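Peptidoglycan-binding domain 1 (Burkholderia, PDB 5NM7) is a modular phage endolysin that probably binds bacterial peptidoglycan through one domain and cleaves it with a lysozyme-like N-acetylmuramidase domain. Local coordinates at residues Leu87-Ala92 and Ala226-Lys231; Gly106-Gly111 and Gly153-Tyr158; Pro113-Glu118 and Thr176-Phe181; Lys232-Ala237 and Leu249-Leu254. One frame throughout, in Å; residues are numbered along the deposited sequence.

Contact 1 of 4, residues Leu87-Ala92 and Ala226-Lys231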
loop_
_atom_site.group_PDB
_atom_site.type_symbol
_atom_site.label_atom_id
_atom_site.label_comp_id
_atom_site.label_asym_id
_atom_site.label_seq_id
_atom_site.Cartn_x
_atom_site.Cartn_y
_atom_site.Cartn_z
ATOM N N LEU A 87 8.176 14.443 1.022
ATOM C CA LEU A 87 8.825 13.965 2.236
ATOM C C LEU A 87 10.266 14.413 2.390
ATOM O O LEU A 87 10.805 14.308 3.492
ATOM C CB LEU A 87 8.782 12.425 2.281
ATOM C CG LEU A 87 7.383 11.814 2.399
ATOM C CD1 LEU A 87 7.439 10.357 2.030
ATOM C CD2 LEU A 87 6.854 11.965 3.789
ATOM N N GLN A 88 10.879 14.882 1.298
ATOM C CA GLN A 88 12.326 15.129 1.227
ATOM C C GLN A 88 13.089 13.859 1.610
ATOM O O GLN A 88 13.983 13.849 2.462
ATOM C CB GLN A 88 12.737 16.350 2.086
ATOM C CG GLN A 88 12.109 17.647 1.618
ATOM C CD GLN A 88 12.692 18.126 0.309
ATOM O OE1 GLN A 88 13.906 18.370 0.212
ATOM N NE2 GLN A 88 11.863 18.135 -0.745
ATOM N N VAL A 89 12.667 12.759 0.989
ATOM C CA VAL A 89 13.245 11.439 1.193
ATOM C C VAL A 89 13.743 10.993 -0.184
ATOM O O VAL A 89 13.158 11.317 -1.215
ATOM C CB VAL A 89 12.174 10.489 1.786
ATOM C CG1 VAL A 89 12.610 9.026 1.739
ATOM C CG2 VAL A 89 11.815 10.876 3.223
ATOM N N ASP A 90 14.859 10.272 -0.184
ATOM C CA ASP A 90 15.458 9.731 -1.376
ATOM C C ASP A 90 14.382 8.864 -2.086
ATOM O O ASP A 90 13.631 8.136 -1.441
ATOM C CB ASP A 90 16.736 8.943 -0.980
ATOM C CG ASP A 90 17.949 9.871 -0.595
ATOM O OD1 ASP A 90 17.974 11.088 -0.907
ATOM O OD2 ASP A 90 18.907 9.357 0.013
ATOM N N LEU A 91 14.270 9.017 -3.391
ATOM C CA LEU A 91 13.239 8.308 -4.165
ATOM C C LEU A 91 13.336 6.797 -3.943
ATOM O O LEU A 91 12.303 6.123 -3.766
ATOM C CB LEU A 91 13.347 8.623 -5.656
ATOM C CG LEU A 91 12.414 7.798 -6.563
ATOM C CD1 LEU A 91 10.946 8.035 -6.209
ATOM C CD2 LEU A 91 12.675 8.095 -8.030
ATOM N N ALA A 92 14.566 6.273 -3.892
ATOM C CA ALA A 92 14.770 4.849 -3.644
ATOM C C ALA A 92 14.159 4.412 -2.317
ATOM O O ALA A 92 13.662 3.292 -2.184
ATOM C CB ALA A 92 16.248 4.496 -3.684
ATOM N N ALA A 226 12.071 11.364 10.334
ATOM C CA ALA A 226 13.531 11.410 10.403
ATOM C C ALA A 226 14.114 10.037 10.204
ATOM O O ALA A 226 15.162 9.921 9.564
ATOM C CB ALA A 226 14.006 12.023 11.717
ATOM N N ALA A 227 13.430 9.004 10.720
ATOM C CA ALA A 227 13.905 7.633 10.585
ATOM C C ALA A 227 13.894 7.237 9.113
ATOM O O ALA A 227 14.853 6.675 8.621
ATOM C CB ALA A 227 13.107 6.683 11.418
ATOM N N LEU A 228 12.828 7.613 8.406
ATOM C CA LEU A 228 12.733 7.344 7.011
ATOM C C LEU A 228 13.782 8.087 6.199
ATOM O O LEU A 228 14.478 7.513 5.364
ATOM C CB LEU A 228 11.318 7.676 6.512
ATOM C CG LEU A 228 11.086 7.388 5.035
ATOM C CD1 LEU A 228 11.395 5.947 4.694
ATOM C CD2 LEU A 228 9.654 7.732 4.724
ATOM N N ARG A 229 13.947 9.374 6.487
ATOM C CA ARG A 229 14.904 10.182 5.766
ATOM C C ARG A 229 16.300 9.631 5.904
ATOM O O ARG A 229 17.053 9.687 4.942
ATOM C CB ARG A 229 14.882 11.624 6.261
ATOM C CG ARG A 229 13.676 12.377 5.749
ATOM C CD ARG A 229 13.690 13.780 6.317
ATOM N NE ARG A 229 12.654 14.613 5.734
ATOM C CZ ARG A 229 12.269 15.772 6.247
ATOM N NH1 ARG A 229 12.838 16.243 7.364
ATOM N NH2 ARG A 229 11.328 16.471 5.650
ATOM N N SER A 230 16.620 9.129 7.096
ATOM C CA SER A 230 17.979 8.686 7.437
ATOM C C SER A 230 18.140 7.156 7.177
ATOM O O SER A 230 19.160 6.563 7.528
ATOM C CB SER A 230 18.309 9.155 8.864
ATOM O OG SER A 230 17.639 8.400 9.880
ATOM N N LYS A 231 17.125 6.551 6.548
ATOM C CA LYS A 231 17.106 5.136 6.193
ATOM C C LYS A 231 17.359 4.234 7.380
ATOM O O LYS A 231 18.117 3.248 7.298
ATOM C CB LYS A 231 18.078 4.849 5.051
ATOM C CG LYS A 231 17.844 5.656 3.789
ATOM C CD LYS A 231 18.818 6.835 3.717
ATOM C CE LYS A 231 19.307 7.082 2.314
ATOM N NZ LYS A 231 20.268 8.224 2.282
HETATM O O HOH W 1 16.434 10.441 2.244
#

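Contact 2 of 4, residues Gly106-Gly111 and Gly153-Tyr158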
loop_
_atom_site.group_PDB
_atom_site.type_symbol
_atom_site.label_atom_id
_atom_site.label_comp_id
_atom_site.label_asym_id
_atom_site.label_seq_id
_atom_site.Cartn_x
_atom_site.Cartn_y
_atom_site.Cartn_z
ATOM N N GLY A 106 -4.859 -0.845 -3.606
ATOM C CA GLY A 106 -5.559 0.009 -2.651
ATOM C C GLY A 106 -7.074 -0.155 -2.693
ATOM O O GLY A 106 -7.783 0.369 -1.826
ATOM N N PHE A 107 -7.560 -0.855 -3.721
ATOM C CA PHE A 107 -8.990 -1.089 -3.902
ATOM C C PHE A 107 -9.299 -2.566 -4.031
ATOM O O PHE A 107 -8.497 -3.356 -4.560
ATOM C CB PHE A 107 -9.495 -0.391 -5.166
ATOM C CG PHE A 107 -9.355 1.085 -5.121
ATOM C CD1 PHE A 107 -8.220 1.711 -5.655
ATOM C CD2 PHE A 107 -10.309 1.854 -4.480
ATOM C CE1 PHE A 107 -8.072 3.083 -5.595
ATOM C CE2 PHE A 107 -10.163 3.230 -4.437
ATOM C CZ PHE A 107 -9.038 3.841 -4.980
ATOM N N LEU A 108 -10.465 -2.933 -3.505
ATOM C CA LEU A 108 -11.020 -4.245 -3.666
ATOM C C LEU A 108 -11.428 -4.418 -5.122
ATOM O O LEU A 108 -11.638 -3.458 -5.828
ATOM C CB LEU A 108 -12.272 -4.396 -2.821
ATOM C CG LEU A 108 -12.101 -4.241 -1.309
ATOM C CD1 LEU A 108 -13.466 -4.192 -0.626
ATOM C CD2 LEU A 108 -11.249 -5.360 -0.758
ATOM N N PRO A 109 -11.609 -5.665 -5.546
ATOM C CA PRO A 109 -12.122 -5.872 -6.913
ATOM C C PRO A 109 -13.439 -5.133 -7.207
ATOM O O PRO A 109 -13.626 -4.643 -8.324
ATOM C CB PRO A 109 -12.292 -7.381 -6.987
ATOM C CG PRO A 109 -11.320 -7.924 -6.006
ATOM C CD PRO A 109 -11.303 -6.932 -4.871
ATOM N N ASP A 110 -14.300 -4.955 -6.197
ATOM C CA ASP A 110 -15.558 -4.233 -6.377
ATOM C C ASP A 110 -15.422 -2.716 -6.522
ATOM O O ASP A 110 -16.405 -2.028 -6.781
ATOM C CB ASP A 110 -16.622 -4.624 -5.282
ATOM C CG ASP A 110 -16.279 -4.158 -3.877
ATOM O OD1 ASP A 110 -16.526 -4.933 -2.915
ATOM O OD2 ASP A 110 -15.755 -3.021 -3.724
ATOM N N GLY A 111 -14.212 -2.178 -6.260
ATOM C CA GLY A 111 -13.895 -0.802 -6.547
ATOM C C GLY A 111 -13.795 0.074 -5.297
ATOM O O GLY A 111 -13.401 1.212 -5.397
ATOM N N GLY A 153 -12.236 -9.341 6.825
ATOM C CA GLY A 153 -11.382 -9.122 5.685
ATOM C C GLY A 153 -12.108 -8.911 4.376
ATOM O O GLY A 153 -13.258 -9.323 4.208
ATOM N N ASP A 154 -11.422 -8.270 3.435
ATOM C CA ASP A 154 -11.908 -8.095 2.090
ATOM C C ASP A 154 -13.272 -7.376 2.105
ATOM O O ASP A 154 -13.501 -6.515 2.942
ATOM C CB ASP A 154 -11.937 -9.457 1.359
ATOM C CG ASP A 154 -10.590 -10.192 1.419
ATOM O OD1 ASP A 154 -10.534 -11.336 1.907
ATOM O OD2 ASP A 154 -9.594 -9.602 0.991
ATOM N N ALA A 155 -14.163 -7.718 1.188
ATOM C CA ALA A 155 -15.433 -7.004 1.052
ATOM C C ALA A 155 -16.306 -7.140 2.308
ATOM O O ALA A 155 -17.083 -6.235 2.613
ATOM C CB ALA A 155 -16.170 -7.534 -0.159
ATOM N N ALA A 156 -16.149 -8.234 3.046
ATOM C CA ALA A 156 -16.930 -8.471 4.263
ATOM C C ALA A 156 -16.633 -7.415 5.341
ATOM O O ALA A 156 -17.462 -7.176 6.196
ATOM C CB ALA A 156 -16.734 -9.868 4.796
ATOM N N GLU A 157 -15.477 -6.748 5.268
ATOM C CA GLU A 157 -15.245 -5.615 6.155
ATOM C C GLU A 157 -16.258 -4.514 6.000
ATOM O O GLU A 157 -16.561 -3.861 6.975
ATOM C CB GLU A 157 -13.892 -4.968 5.957
ATOM C CG GLU A 157 -12.770 -5.764 6.546
ATOM C CD GLU A 157 -12.934 -6.032 8.024
ATOM O OE1 GLU A 157 -12.895 -5.088 8.850
ATOM O OE2 GLU A 157 -13.080 -7.211 8.376
ATOM N N TYR A 158 -16.775 -4.309 4.782
ATOM C CA TYR A 158 -17.776 -3.261 4.565
ATOM C C TYR A 158 -19.085 -3.551 5.278
ATOM O O TYR A 158 -19.780 -2.611 5.661
ATOM C CB TYR A 158 -18.009 -2.984 3.103
ATOM C CG TYR A 158 -16.976 -2.028 2.586
ATOM C CD1 TYR A 158 -17.120 -0.672 2.772
ATOM C CD2 TYR A 158 -15.810 -2.495 2.000
ATOM C CE1 TYR A 158 -16.149 0.219 2.340
ATOM C CE2 TYR A 158 -14.836 -1.621 1.519
ATOM C CZ TYR A 158 -14.979 -0.270 1.728
ATOM O OH TYR A 158 -14.044 0.636 1.269
#

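Contact 3 of 4, residues Pro113-Glu118 and Thr176-Phe181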
loop_
_atom_site.group_PDB
_atom_site.type_symbol
_atom_site.label_atom_id
_atom_site.label_comp_id
_atom_site.label_asym_id
_atom_site.label_seq_id
_atom_site.Cartn_x
_atom_site.Cartn_y
_atom_site.Cartn_z
ATOM N N PRO A 113 -12.308 1.154 -1.567
ATOM C CA PRO A 113 -10.973 0.994 -0.962
ATOM C C PRO A 113 -10.851 -0.206 -0.017
ATOM O O PRO A 113 -11.811 -0.610 0.648
ATOM C CB PRO A 113 -10.755 2.324 -0.219
ATOM C CG PRO A 113 -12.035 3.068 -0.267
ATOM C CD PRO A 113 -12.980 2.412 -1.212
ATOM N N VAL A 114 -9.644 -0.755 0.084
ATOM C CA VAL A 114 -9.342 -1.800 1.047
ATOM C C VAL A 114 -9.420 -1.195 2.450
ATOM O O VAL A 114 -8.924 -0.091 2.666
ATOM C CB VAL A 114 -7.958 -2.425 0.769
ATOM C CG1 VAL A 114 -7.628 -3.461 1.822
ATOM C CG2 VAL A 114 -7.966 -3.084 -0.611
ATOM N N ILE A 115 -10.116 -1.883 3.339
ATOM C CA ILE A 115 -10.341 -1.405 4.712
ATOM C C ILE A 115 -10.143 -2.491 5.711
ATOM O O ILE A 115 -10.211 -3.682 5.399
ATOM C CB ILE A 115 -11.758 -0.794 4.916
ATOM C CG1 ILE A 115 -12.844 -1.791 4.522
ATOM C CG2 ILE A 115 -11.904 0.488 4.153
ATOM C CD1 ILE A 115 -14.176 -1.466 5.111
ATOM N N LEU A 116 -9.913 -2.077 6.960
ATOM C CA LEU A 116 -10.002 -2.964 8.099
ATOM C C LEU A 116 -10.613 -2.187 9.233
ATOM O O LEU A 116 -10.102 -1.130 9.634
ATOM C CB LEU A 116 -8.639 -3.528 8.521
ATOM C CG LEU A 116 -8.685 -4.733 9.463
ATOM C CD1 LEU A 116 -9.203 -5.962 8.718
ATOM C CD2 LEU A 116 -7.297 -5.031 10.017
ATOM N N TYR A 117 -11.751 -2.673 9.712
ATOM C CA TYR A 117 -12.463 -2.025 10.791
ATOM C C TYR A 117 -11.953 -2.536 12.151
ATOM O O TYR A 117 -11.724 -3.735 12.303
ATOM C CB TYR A 117 -13.962 -2.280 10.606
ATOM C CG TYR A 117 -14.772 -1.855 11.807
ATOM C CD1 TYR A 117 -15.155 -2.780 12.745
ATOM C CD2 TYR A 117 -15.096 -0.516 12.013
ATOM C CE1 TYR A 117 -15.858 -2.416 13.869
ATOM C CE2 TYR A 117 -15.799 -0.138 13.134
ATOM C CZ TYR A 117 -16.186 -1.099 14.047
ATOM O OH TYR A 117 -16.884 -0.755 15.190
ATOM N N GLU A 118 -11.716 -1.607 13.085
ATOM C CA GLU A 118 -11.050 -1.874 14.359
ATOM C C GLU A 118 -12.009 -1.572 15.512
ATOM O O GLU A 118 -12.184 -0.407 15.914
ATOM C CB GLU A 118 -9.800 -1.006 14.505
ATOM C CG GLU A 118 -8.734 -1.215 13.425
ATOM C CD GLU A 118 -7.939 -2.491 13.601
ATOM O OE1 GLU A 118 -8.225 -3.253 14.526
ATOM O OE2 GLU A 118 -7.009 -2.721 12.792
ATOM N N THR A 176 -11.603 2.869 11.233
ATOM C CA THR A 176 -11.299 2.009 10.100
ATOM C C THR A 176 -9.988 2.469 9.468
ATOM O O THR A 176 -9.724 3.666 9.409
ATOM C CB THR A 176 -12.454 2.056 9.098
ATOM O OG1 THR A 176 -13.620 1.583 9.765
ATOM C CG2 THR A 176 -12.177 1.163 7.889
ATOM N N SER A 177 -9.183 1.515 9.006
ATOM C CA SER A 177 -7.999 1.849 8.184
ATOM C C SER A 177 -8.287 1.796 6.710
ATOM O O SER A 177 -8.991 0.884 6.245
ATOM C CB SER A 177 -6.837 0.916 8.524
ATOM O OG SER A 177 -7.226 -0.446 8.474
ATOM N N TRP A 178 -7.697 2.699 5.939
ATOM C CA TRP A 178 -8.091 2.919 4.549
ATOM C C TRP A 178 -6.962 2.852 3.588
ATOM O O TRP A 178 -5.903 3.423 3.815
ATOM C CB TRP A 178 -8.703 4.311 4.423
ATOM C CG TRP A 178 -9.930 4.422 5.238
ATOM C CD1 TRP A 178 -10.029 4.743 6.565
ATOM C CD2 TRP A 178 -11.249 4.176 4.793
ATOM N NE1 TRP A 178 -11.312 4.686 6.974
ATOM C CE2 TRP A 178 -12.093 4.324 5.909
ATOM C CE3 TRP A 178 -11.794 3.807 3.562
ATOM C CZ2 TRP A 178 -13.466 4.171 5.831
ATOM C CZ3 TRP A 178 -13.152 3.637 3.492
ATOM C CH2 TRP A 178 -13.972 3.803 4.612
ATOM N N GLY A 179 -7.206 2.155 2.483
ATOM C CA GLY A 179 -6.364 2.198 1.309
ATOM C C GLY A 179 -5.071 1.411 1.451
ATOM O O GLY A 179 -4.905 0.612 2.368
ATOM N N ALA A 180 -4.199 1.640 0.469
ATOM C CA ALA A 180 -3.008 0.842 0.244
ATOM C C ALA A 180 -2.073 0.879 1.447
ATOM O O ALA A 180 -1.394 -0.115 1.725
ATOM C CB ALA A 180 -2.268 1.341 -0.981
ATOM N N PHE A 181 -2.084 2.002 2.198
ATOM C CA PHE A 181 -1.260 2.122 3.418
ATOM C C PHE A 181 -2.006 1.998 4.729
ATOM O O PHE A 181 -1.439 2.178 5.792
ATOM C CB PHE A 181 -0.454 3.429 3.346
ATOM C CG PHE A 181 0.517 3.422 2.237
ATOM C CD1 PHE A 181 1.786 2.866 2.398
ATOM C CD2 PHE A 181 0.162 3.862 0.995
ATOM C CE1 PHE A 181 2.656 2.797 1.341
ATOM C CE2 PHE A 181 1.059 3.823 -0.049
ATOM C CZ PHE A 181 2.299 3.257 0.114
HETATM O O HOH W 2 -5.894 -1.519 10.789
#

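Contact 4 of 4, residues Lys232-Ala237 and Leu249-Leu254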
loop_
_atom_site.group_PDB
_atom_site.type_symbol
_atom_site.label_atom_id
_atom_site.label_comp_id
_atom_site.label_asym_id
_atom_site.label_seq_id
_atom_site.Cartn_x
_atom_site.Cartn_y
_atom_site.Cartn_z
ATOM N N LYS A 232 16.796 4.593 8.520
ATOM C CA LYS A 232 16.911 3.793 9.735
ATOM C C LYS A 232 15.743 2.816 9.678
ATOM O O LYS A 232 14.668 3.033 10.256
ATOM C CB LYS A 232 16.863 4.637 10.985
ATOM C CG LYS A 232 18.039 5.575 11.161
ATOM C CD LYS A 232 17.897 6.200 12.548
ATOM C CE LYS A 232 18.801 7.348 12.855
ATOM N NZ LYS A 232 19.765 7.636 11.799
ATOM N N TRP A 233 15.959 1.718 8.977
ATOM C CA TRP A 233 14.809 0.858 8.589
ATOM C C TRP A 233 14.172 0.137 9.727
ATOM O O TRP A 233 12.947 0.053 9.801
ATOM C CB TRP A 233 15.239 -0.118 7.525
ATOM C CG TRP A 233 15.709 0.557 6.310
ATOM C CD1 TRP A 233 16.964 0.491 5.797
ATOM C CD2 TRP A 233 14.969 1.424 5.443
ATOM N NE1 TRP A 233 17.048 1.237 4.667
ATOM C CE2 TRP A 233 15.850 1.837 4.421
ATOM C CE3 TRP A 233 13.671 1.897 5.438
ATOM C CZ2 TRP A 233 15.471 2.700 3.402
ATOM C CZ3 TRP A 233 13.292 2.769 4.416
ATOM C CH2 TRP A 233 14.187 3.133 3.400
ATOM N N ALA A 234 14.984 -0.321 10.688
ATOM C CA ALA A 234 14.413 -1.021 11.831
ATOM C C ALA A 234 13.614 -0.056 12.675
ATOM O O ALA A 234 12.537 -0.390 13.158
ATOM C CB ALA A 234 15.507 -1.703 12.656
ATOM N N LYS A 235 14.157 1.151 12.870
ATOM C CA LYS A 235 13.439 2.164 13.638
ATOM C C LYS A 235 12.131 2.588 12.924
ATOM O O LYS A 235 11.097 2.626 13.553
ATOM C CB LYS A 235 14.334 3.381 13.864
ATOM C CG LYS A 235 13.678 4.512 14.602
ATOM C CD LYS A 235 13.058 4.038 15.892
ATOM N N PHE A 236 12.212 2.823 11.633
ATOM C CA PHE A 236 11.015 3.174 10.874
ATOM C C PHE A 236 9.988 2.045 10.993
ATOM O O PHE A 236 8.812 2.301 11.259
ATOM C CB PHE A 236 11.290 3.431 9.424
ATOM C CG PHE A 236 10.036 3.669 8.630
ATOM C CD1 PHE A 236 9.451 2.618 7.941
ATOM C CD2 PHE A 236 9.442 4.913 8.603
ATOM C CE1 PHE A 236 8.258 2.823 7.271
ATOM C CE2 PHE A 236 8.268 5.133 7.897
ATOM C CZ PHE A 236 7.686 4.076 7.223
ATOM N N ALA A 237 10.428 0.806 10.803
ATOM C CA ALA A 237 9.516 -0.311 10.849
ATOM C C ALA A 237 8.902 -0.452 12.234
ATOM O O ALA A 237 7.716 -0.697 12.376
ATOM C CB ALA A 237 10.203 -1.590 10.401
ATOM N N LEU A 249 9.697 -9.410 9.078
ATOM C CA LEU A 249 10.868 -8.994 8.317
ATOM C C LEU A 249 10.735 -7.593 7.690
ATOM O O LEU A 249 11.440 -7.296 6.760
ATOM C CB LEU A 249 11.284 -10.034 7.253
ATOM C CG LEU A 249 12.194 -11.170 7.832
ATOM C CD1 LEU A 249 11.645 -11.949 8.990
ATOM C CD2 LEU A 249 12.739 -12.095 6.751
ATOM N N TYR A 250 9.873 -6.727 8.225
ATOM C CA TYR A 250 9.705 -5.412 7.614
ATOM C C TYR A 250 11.018 -4.632 7.522
ATOM O O TYR A 250 11.307 -4.025 6.516
ATOM C CB TYR A 250 8.663 -4.576 8.357
ATOM C CG TYR A 250 7.254 -5.049 8.074
ATOM C CD1 TYR A 250 6.699 -4.819 6.850
ATOM C CD2 TYR A 250 6.483 -5.686 9.040
ATOM C CE1 TYR A 250 5.409 -5.249 6.567
ATOM C CE2 TYR A 250 5.183 -6.129 8.767
ATOM C CZ TYR A 250 4.665 -5.903 7.514
ATOM O OH TYR A 250 3.379 -6.339 7.196
ATOM N N ASP A 251 11.773 -4.670 8.604
ATOM C CA ASP A 251 13.043 -3.950 8.674
ATOM C C ASP A 251 13.996 -4.344 7.568
ATOM O O ASP A 251 14.512 -3.504 6.806
ATOM C CB ASP A 251 13.676 -4.079 10.054
ATOM C CG ASP A 251 13.923 -5.551 10.499
ATOM O OD1 ASP A 251 13.144 -6.484 10.151
ATOM O OD2 ASP A 251 14.893 -5.750 11.233
ATOM N N VAL A 252 14.221 -5.656 7.439
ATOM C CA VAL A 252 15.160 -6.124 6.464
ATOM C C VAL A 252 14.612 -6.080 5.063
ATOM O O VAL A 252 15.337 -5.839 4.124
ATOM C CB VAL A 252 15.646 -7.551 6.810
ATOM C CG1 VAL A 252 16.700 -7.997 5.804
ATOM C CG2 VAL A 252 16.236 -7.572 8.209
ATOM N N LYS A 253 13.298 -6.288 4.892
ATOM C CA LYS A 253 12.727 -6.094 3.570
ATOM C C LYS A 253 12.882 -4.672 3.061
ATOM O O LYS A 253 13.157 -4.476 1.884
ATOM C CB LYS A 253 11.240 -6.512 3.541
ATOM C CG LYS A 253 11.087 -8.028 3.616
ATOM C CD LYS A 253 9.618 -8.403 3.724
ATOM C CE LYS A 253 9.454 -9.909 3.583
ATOM N NZ LYS A 253 8.086 -10.291 4.000
ATOM N N LEU A 254 12.685 -3.688 3.940
ATOM C CA LEU A 254 12.892 -2.298 3.583
ATOM C C LEU A 254 14.347 -2.062 3.189
ATOM O O LEU A 254 14.609 -1.482 2.145
ATOM C CB LEU A 254 12.527 -1.351 4.730
ATOM C CG LEU A 254 11.015 -1.197 4.946
ATOM C CD1 LEU A 254 10.728 -0.615 6.318
ATOM C CD2 LEU A 254 10.445 -0.339 3.854
#

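Contact 1 of 4, residues Leu87-Ala92 and Ala226-Lys231
Leu87 O is gripped by two nitrogens of Arg229, NE and NH2, which approach it side-on. The Arg229 NE bond to Leu87 O, at 2.9 Å, is the straighter (155° at the hydrogen) and runs nearly along the C=O axis; NH2 reaches the same oxygen at 3.1 Å from above the carbonyl plane. The oxygen lies in the guanidinium plane, and an extended chain from CG to NE carries the group there. Along that chain, Val89 CG2 touches Arg229 CG at 3.5 Å. Val89 CG1, anti to its backbone N (chi1 167°), meets Leu228 CG at 4.0 Å, the two side chains crossing at about a right angle. Farther on, Lys231, bent at chi2 and chi3, forms a salt bridge from NZ to Asp90 OD2 at 2.9 Å. Between the two polar grips one water accepts from Asp90 N and donates to Arg229 O. Leu87 and Leu228 are buried, Leu87 against helix 207-219 and Leu228 against helix 233-241. Gln88 and Lys231, both with positive phi, are the C-prime residues of Schellman motifs, so the contact brings together the C-terminal ends of helices 77-87 and 222-229 in the mainly helical muramidase-family domain.

Contact 2 of 4, residues Gly106-Gly111 and Gly153-Tyr158
Leu108 and Asp154, whose CA atoms are 7.0 Å apart, face each other from two turns, type I over Leu108-Gly111 and type II' over Gly153-Ala156, with no hydrogen bond between the segments. Leu108 carries the contact with both methyl groups. Its CG stands beside the backbone N (chi1 -61°), and from there CD1 meets the edge of the Tyr158 ring, 3.6 Å from CE2 and close to the ring plane. The same methyl lies 3.8 Å from Ala155 CA, while Leu108 CD2 rests on the backbone of Asp154, 4.0 Å from its CA. The Leu108 and Tyr158 side chains run alongside each other, pointing opposite ways. This is a surface contact in the lysozyme-like domain, joining the loop between helix 91-101 and strand 115-117 to the beginning of helix 156-167. Beyond the leucine, Asp110 OD1 approaches Ala155 CB at 3.8 Å; its charge is paired with Arg112, which also makes a cation-pi contact with Tyr158. The Tyr158 hydroxyl bonds Pro113 O, holding the far end of the ring. At the start of the second turn, Gly153 N donates to OE2 of Glu157, in the helix that follows, at 2.8 Å, almost straight at 174° and on the anti side of the carboxylate; Ala152 N is a further donor to that oxygen.

Contact 3 of 4, residues Pro113-Glu118 and Thr176-Phe181
The Trp178 indole has one face against Ile115 CG2 and Thr176 CG2, both offset toward its rim, while Pro113 CG meets its edge in plane. Ile115 CG2 stands 3.6 Å from the centroid of the six-membered ring and 23° off its normal, a CH-pi contact; the methyl is anti to the carbonyl carbon, beside the backbone N. Pro113 CG is 3.9 Å from Trp178 CE3. The Tyr117 ring is met at its edge by Thr176 OG1, 3.4 Å from CD2; that hydroxyl is hydrogen-bonded to Ala172 O. Strands 115-117 and 176-178 are the first two of a three-stranded antiparallel sheet, a small beta element within a mainly helical lysozyme-like domain. Leu116 and Ser177 form the hydrogen-bonded pair: Ser177 N gives a nearly straight bond to Leu116 O (2.9 Å, 169°), and Leu116 N returns a longer one to Ser177 O, on a lone pair. Gly179 N also bonds Val114 O, at 2.8 Å. On the face that carries Leu116, the Ser177 OG packs 3.4 Å from Leu116 CB, bonds Gln182 and accepts from a water that also donates to Glu118 OE2. Helices 156-167 and 196-205 pack against the side bearing Ile115, Tyr117 and Trp178.

Contact 4 of 4, residues Lys232-Ala237 and Leu249-Leu254
Trp233 and Leu254 each hold CG anti to the carbonyl carbon (chi1 -61° and -74°); the indole extends from the first CG, and from the second CD1 goes on toward Phe236. Leu254 CB lies over one face of the indole, offset toward its rim. It comes within 3.5 Å of Trp233 CE3, and the two side chains cross obliquely. Leu254 CD1 meets the Phe236 ring at its edge, 3.8 Å from CD1 of that ring, near its plane; here the side chains stand at about a right angle. The same Leu254 methyl approaches the Ala237 CB at 4.2 Å, and so lies among three residues of helix 233-241.

The backbones come closest at Ala234 and Asp251, whose CA atoms are 4.5 Å apart, with Asp251 CB 3.6 Å from Ala234 CA. One turn along, the Ala237 methyl packs against Tyr250 CB at 3.9 Å. Trp233 CB also lies 3.5 Å from Asp251 O. No hydrogen bond joins the segments: apart from these approaches to peptide atoms, the interface is hydrocarbon against hydrocarbon. The helical segments 233-237 and 250-254 pass 8.1 Å apart at 130°, a close approach consistent with the alanines at the crossing.

Tyr245, from the connection between the helices, touches Ala234, Ala237 and Asp251. Helix 91-101 packs on both partners, Ala93 against Trp233 and Val100 against Tyr250 and Leu254, while helix 222-229 supports Trp233 and Phe236 through Leu228.

Overall arrangement
Contact 3 is the buried one, a strand pairing whose backbone bonds and indole packing lie nearest the centre of the chain. Contact 2 adjoins it, with centres about 9 Å apart, but is an apolar touch at the surface; their segments alternate along the chain, and Glu157 and Tyr158 of contact 2 bond Tyr117 N and Pro113 O of contact 3. Contacts 1 and 4, both partly buried, lie on the other side of the chain's centre from contact 2 and are joined through the consecutive helices 222-229 and 233-241. Contact 1 adds charged and water-mediated bonds at helix ends, whereas contact 4 relies on close apolar helix packing.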